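Local atomic coordinates of arylmalonate decarboxylase (Bordetella bronchiseptica, PDB entry 3DTV), a protein that catalyses the decarboxylation of 2-aryl-2-methylmalonates, taking up a proton to give 2-arylpropionates and carbon dioxide. Residues T124-D129 and L185-G190; L170-F175 and E201-V206. All coordinates share one frame; numbering follows the deposited sequence.

Contact 1: T124-D129 and L185-G190; sequences TAYIDD and LLSCGG. With SO4 (sulfate ion), chain F.
Y126 reaches across to S187 with its hydroxyl, and the two oxygens, Y126 OH and S187 OG, lie 2.9 Å apart. S187 OG has a second hydroxyl partner in S211, while Y126 OH donates to O2 of a sulfate lying at the ring edge, in the ring plane. That last distance, Y126 OH to sulfate O2, is modelled at 2.5 Å, so short that its exact value is doubtful. The same sulfate oxygen also accepts from G189 N at 2.8 Å in a nearly straight bond (165°), so one oxygen draws on both segments; T75 N and S76 N, at the start of helix 75-79, add two further donors to the ion.

Next to this polar cluster the backbones meet as neighbouring parallel strands, with T124 opposite S187. The join is frayed here: A125 N gives S187 O only a weak bond of 3.4 Å, and T124 CA brings a CA-H contact to the same carbonyl oxygen. T124 turns its OG1 between the backbone N and carbonyl carbon (chi1 87°), where it accepts from Y126 N at 2.9 Å and closes an ST turn; OG1 also bonds to N131 OD1. Beside the polar groups, A125 CB rests on C188 CB at 4.0 Å.

The sulfate probably came from the crystallisation liquor, yet a tyrosine hydroxyl and three backbone amides converge on it at the C-terminal ends of parallel strands. Such a cluster is consistent with a pocket for an anion, perhaps a carboxylate of the malonate substrate; the ST turn, bonding Y126 N directly, probably steadies the backbone from which the tyrosine reaches the ion.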
# COMPACT_ATOMS: atom_id res chain seq x y z
N THR A 124 -6.71 1.79 10.78
CA THR A 124 -6.32 2.85 9.84
C THR A 124 -6.08 4.18 10.53
O THR A 124 -6.27 4.31 11.74
CB THR A 124 -7.39 3.11 8.79
OG1 THR A 124 -8.32 4.08 9.32
CG2 THR A 124 -8.11 1.80 8.35
N ALA A 125 -5.66 5.17 9.74
CA ALA A 125 -5.44 6.48 10.32
C ALA A 125 -6.45 7.45 9.69
O ALA A 125 -6.27 8.67 9.71
CB ALA A 125 -3.98 6.90 10.13
N TYR A 126 -7.53 6.89 9.14
CA TYR A 126 -8.52 7.67 8.37
C TYR A 126 -9.75 8.11 9.16
O TYR A 126 -10.10 7.54 10.19
CB TYR A 126 -9.01 6.90 7.15
CG TYR A 126 -7.91 6.32 6.29
CD1 TYR A 126 -8.04 5.05 5.76
CD2 TYR A 126 -6.72 7.04 6.02
CE1 TYR A 126 -7.03 4.50 4.96
CE2 TYR A 126 -5.68 6.49 5.21
CZ TYR A 126 -5.86 5.22 4.68
OH TYR A 126 -4.92 4.65 3.88
N ILE A 127 -10.43 9.11 8.62
CA ILE A 127 -11.74 9.48 9.10
C ILE A 127 -12.73 8.39 8.67
O ILE A 127 -12.49 7.62 7.72
CB ILE A 127 -12.18 10.87 8.57
CG1 ILE A 127 -12.01 10.97 7.05
CG2 ILE A 127 -11.38 11.97 9.28
CD1 ILE A 127 -12.51 12.34 6.44
N ASP A 128 -13.83 8.32 9.41
CA ASP A 128 -15.00 7.51 9.08
C ASP A 128 -15.26 7.40 7.57
O ASP A 128 -15.35 6.31 7.04
CB ASP A 128 -16.25 8.11 9.76
CG ASP A 128 -16.14 8.11 11.27
OD1 ASP A 128 -15.51 7.16 11.82
OD2 ASP A 128 -16.66 9.06 11.91
N ASP A 129 -15.43 8.54 6.90
CA ASP A 129 -15.87 8.52 5.52
C ASP A 129 -14.89 7.79 4.63
O ASP A 129 -15.28 7.07 3.69
CB ASP A 129 -16.09 9.93 5.00
CG ASP A 129 -16.59 9.92 3.56
OD1 ASP A 129 -15.79 10.30 2.66
OD2 ASP A 129 -17.74 9.49 3.34
N LEU A 185 -5.59 -5.40 7.91
CA LEU A 185 -5.06 -4.36 7.04
C LEU A 185 -4.73 -3.11 7.87
O LEU A 185 -5.64 -2.47 8.47
CB LEU A 185 -6.03 -4.07 5.89
CG LEU A 185 -5.76 -2.80 5.12
CD1 LEU A 185 -4.40 -2.88 4.46
CD2 LEU A 185 -6.88 -2.59 4.08
N LEU A 186 -3.44 -2.80 7.98
CA LEU A 186 -2.98 -1.58 8.67
C LEU A 186 -2.74 -0.49 7.63
O LEU A 186 -1.72 -0.50 6.90
CB LEU A 186 -1.71 -1.86 9.48
CG LEU A 186 -1.06 -0.67 10.24
CD1 LEU A 186 -2.05 0.05 11.16
CD2 LEU A 186 0.19 -1.16 11.05
N SER A 187 -3.64 0.47 7.56
CA SER A 187 -3.65 1.31 6.37
C SER A 187 -3.23 2.71 6.77
O SER A 187 -4.00 3.44 7.39
CB SER A 187 -5.02 1.35 5.69
OG SER A 187 -4.91 1.83 4.33
N CYS A 188 -2.00 3.06 6.42
CA CYS A 188 -1.44 4.37 6.74
C CYS A 188 -0.06 4.51 6.04
O CYS A 188 1.00 4.36 6.66
CB CYS A 188 -1.34 4.54 8.26
SG CYS A 188 -0.63 3.08 9.20
N GLY A 189 -0.11 4.72 4.72
CA GLY A 189 1.11 4.82 3.87
C GLY A 189 2.06 5.94 4.29
O GLY A 189 3.24 6.01 3.83
N GLY A 190 1.56 6.81 5.17
CA GLY A 190 2.34 7.91 5.71
C GLY A 190 3.09 7.55 6.99
O GLY A 190 4.10 8.16 7.29
S SO4 F . -2.38 6.62 2.64
O1 SO4 F . -1.91 7.81 3.36
O2 SO4 F . -2.57 5.47 3.56
O3 SO4 F . -3.71 6.85 2.01
O4 SO4 F . -1.38 6.25 1.65

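Contact 2: L170-F175 and E201-V206; sequences LCVRAF and ERRLGV. With SO4 (sulfate ion), chain H.
L204, the last helical residue of 196-204, splits its two methyls between V172 and F175 on helix 164-176. Its CD2 goes to F175, 3.6 Å from CB and 3.7 Å from CD1, while CD1 meets V172 CG2 at 4.0 Å. With CG beside the backbone N (chi1 -66°), the leucine fork faces the neighbouring helix, and its two branches take up one residue each, a turn apart.

F175 runs alongside L204 in the opposite direction. Having its ring anti to the backbone N (chi1 -170°) lays the phenyl along the seam, so that its CE2 comes to 4.2 Å from V206 CG1. Both neighbours approach the ring obliquely. V172, for its part, packs against the head of R203: its CG2 lies 4.3 Å from the plane of the guanidinium, towards the rim of one face.

After L204 the chain leaves the helix: G205 has positive phi, its N still bonded to E201 O at 2.8 Å, and V206 points its side chain toward the 170-175 segment. On the sheet side, F175, L204 and V206 all touch I184 of strand 183-187, which lies between the two helices in the chain.

On the far side of its helix, R173 NH1 donates to sulfate O1 at 2.9 Å. R173 NE is in a salt bridge to D169, and R149 also binds this ion.

Between the segments there is no hydrogen bond: they meet by apolar packing plus the face of the R203 guanidinium on V172. The fit therefore rests on side-chain shape rather than on directed bonds, while R203 keeps its charged end at the protein surface.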
# COMPACT_ATOMS: atom_id res chain seq x y z
N LEU A 170 -3.42 -0.33 18.15
CA LEU A 170 -4.46 -0.09 17.14
C LEU A 170 -4.94 -1.41 16.50
O LEU A 170 -6.13 -1.64 16.35
CB LEU A 170 -3.90 0.83 16.04
CG LEU A 170 -4.89 1.65 15.22
CD1 LEU A 170 -4.31 2.03 13.88
CD2 LEU A 170 -6.19 0.95 15.08
N CYS A 171 -3.98 -2.23 16.06
CA CYS A 171 -4.28 -3.46 15.36
C CYS A 171 -4.86 -4.52 16.29
O CYS A 171 -5.72 -5.27 15.89
CB CYS A 171 -3.02 -4.05 14.76
SG CYS A 171 -2.27 -3.15 13.42
N VAL A 172 -4.33 -4.61 17.51
CA VAL A 172 -4.87 -5.54 18.48
C VAL A 172 -6.34 -5.21 18.78
O VAL A 172 -7.19 -6.10 18.90
CB VAL A 172 -4.06 -5.47 19.79
CG1 VAL A 172 -4.67 -6.40 20.88
CG2 VAL A 172 -2.62 -5.83 19.52
N ARG A 173 -6.64 -3.92 18.92
CA ARG A 173 -8.02 -3.50 19.12
C ARG A 173 -8.85 -3.75 17.86
O ARG A 173 -10.02 -4.15 17.97
CB ARG A 173 -8.10 -2.03 19.57
CG ARG A 173 -7.66 -1.80 21.04
CD ARG A 173 -7.85 -0.35 21.49
NE ARG A 173 -7.12 0.59 20.65
CZ ARG A 173 -7.69 1.46 19.81
NH1 ARG A 173 -9.01 1.51 19.72
NH2 ARG A 173 -6.92 2.28 19.06
N ALA A 174 -8.26 -3.54 16.66
CA ALA A 174 -8.96 -3.94 15.41
C ALA A 174 -9.33 -5.45 15.37
O ALA A 174 -10.48 -5.81 15.07
CB ALA A 174 -8.17 -3.53 14.14
N PHE A 175 -8.35 -6.31 15.67
CA PHE A 175 -8.56 -7.78 15.72
C PHE A 175 -9.53 -8.27 16.84
O PHE A 175 -10.41 -9.10 16.59
CB PHE A 175 -7.22 -8.50 15.84
CG PHE A 175 -7.31 -10.01 15.65
CD1 PHE A 175 -7.06 -10.87 16.72
CD2 PHE A 175 -7.59 -10.57 14.39
CE1 PHE A 175 -7.14 -12.27 16.58
CE2 PHE A 175 -7.67 -11.97 14.22
CZ PHE A 175 -7.43 -12.81 15.33
N GLU A 201 2.09 -9.57 14.56
CA GLU A 201 1.97 -10.91 14.02
C GLU A 201 2.46 -11.90 15.07
O GLU A 201 1.94 -13.01 15.18
CB GLU A 201 2.80 -11.02 12.73
CG GLU A 201 2.30 -10.01 11.59
CD GLU A 201 2.89 -10.33 10.21
OE1 GLU A 201 4.06 -10.79 10.12
OE2 GLU A 201 2.19 -10.15 9.19
N ARG A 202 3.45 -11.46 15.85
CA ARG A 202 4.05 -12.27 16.92
C ARG A 202 3.07 -12.54 18.02
O ARG A 202 3.04 -13.63 18.53
CB ARG A 202 5.30 -11.59 17.50
CG ARG A 202 6.58 -12.38 17.19
CD ARG A 202 7.89 -11.69 17.64
NE ARG A 202 8.17 -10.45 16.89
CZ ARG A 202 9.38 -9.90 16.75
NH1 ARG A 202 10.45 -10.46 17.34
NH2 ARG A 202 9.51 -8.78 16.03
N ARG A 203 2.26 -11.52 18.33
CA ARG A 203 1.28 -11.52 19.42
C ARG A 203 -0.06 -12.16 19.07
O ARG A 203 -0.72 -12.71 19.94
CB ARG A 203 1.05 -10.10 19.93
CG ARG A 203 2.23 -9.60 20.78
CD ARG A 203 2.09 -8.14 21.22
NE ARG A 203 0.87 -7.88 21.97
CZ ARG A 203 0.59 -6.73 22.57
NH1 ARG A 203 1.44 -5.72 22.48
NH2 ARG A 203 -0.55 -6.56 23.23
N LEU A 204 -0.46 -12.09 17.81
CA LEU A 204 -1.79 -12.56 17.40
C LEU A 204 -1.73 -13.78 16.48
O LEU A 204 -2.72 -14.50 16.33
CB LEU A 204 -2.57 -11.44 16.72
CG LEU A 204 -3.01 -10.19 17.51
CD1 LEU A 204 -1.82 -9.49 18.16
CD2 LEU A 204 -3.80 -9.20 16.61
N GLY A 205 -0.57 -14.01 15.84
CA GLY A 205 -0.42 -15.15 14.95
C GLY A 205 -1.18 -15.00 13.65
O GLY A 205 -1.44 -15.97 12.93
N VAL A 206 -1.52 -13.77 13.32
CA VAL A 206 -2.24 -13.53 12.09
C VAL A 206 -1.44 -12.51 11.30
O VAL A 206 -0.73 -11.70 11.93
CB VAL A 206 -3.69 -13.06 12.43
CG1 VAL A 206 -3.77 -11.57 12.58
CG2 VAL A 206 -4.64 -13.53 11.37
S SO4 H . -11.83 -0.74 21.42
O1 SO4 H . -11.54 0.44 20.60
O2 SO4 H . -11.33 -0.42 22.77
O3 SO4 H . -13.26 -1.11 21.43
O4 SO4 H . -11.09 -1.88 20.86

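Overall arrangement
The centres of contacts 1 and 2 lie 16 Å apart, and strand 183-187 ties them together. Its alternating side chains serve both: S187 faces helix 128-140, whereas L186 faces helix 164-176, and I184 before it touches both that helix and 196-204. The contacts touch directly: L186 CD1 lies 3.9 Å from C171 SG, and on the neighbouring strand T124 O lies 3.7 Å from L170 CD1. Contact 1 occupies the C-terminal strand ends, where the likely anion pocket forms; contact 2 joins two helices that pack on the same sheet, nearer the protein surface. Their sulfates are separate, the one at R173 lying away from that pocket.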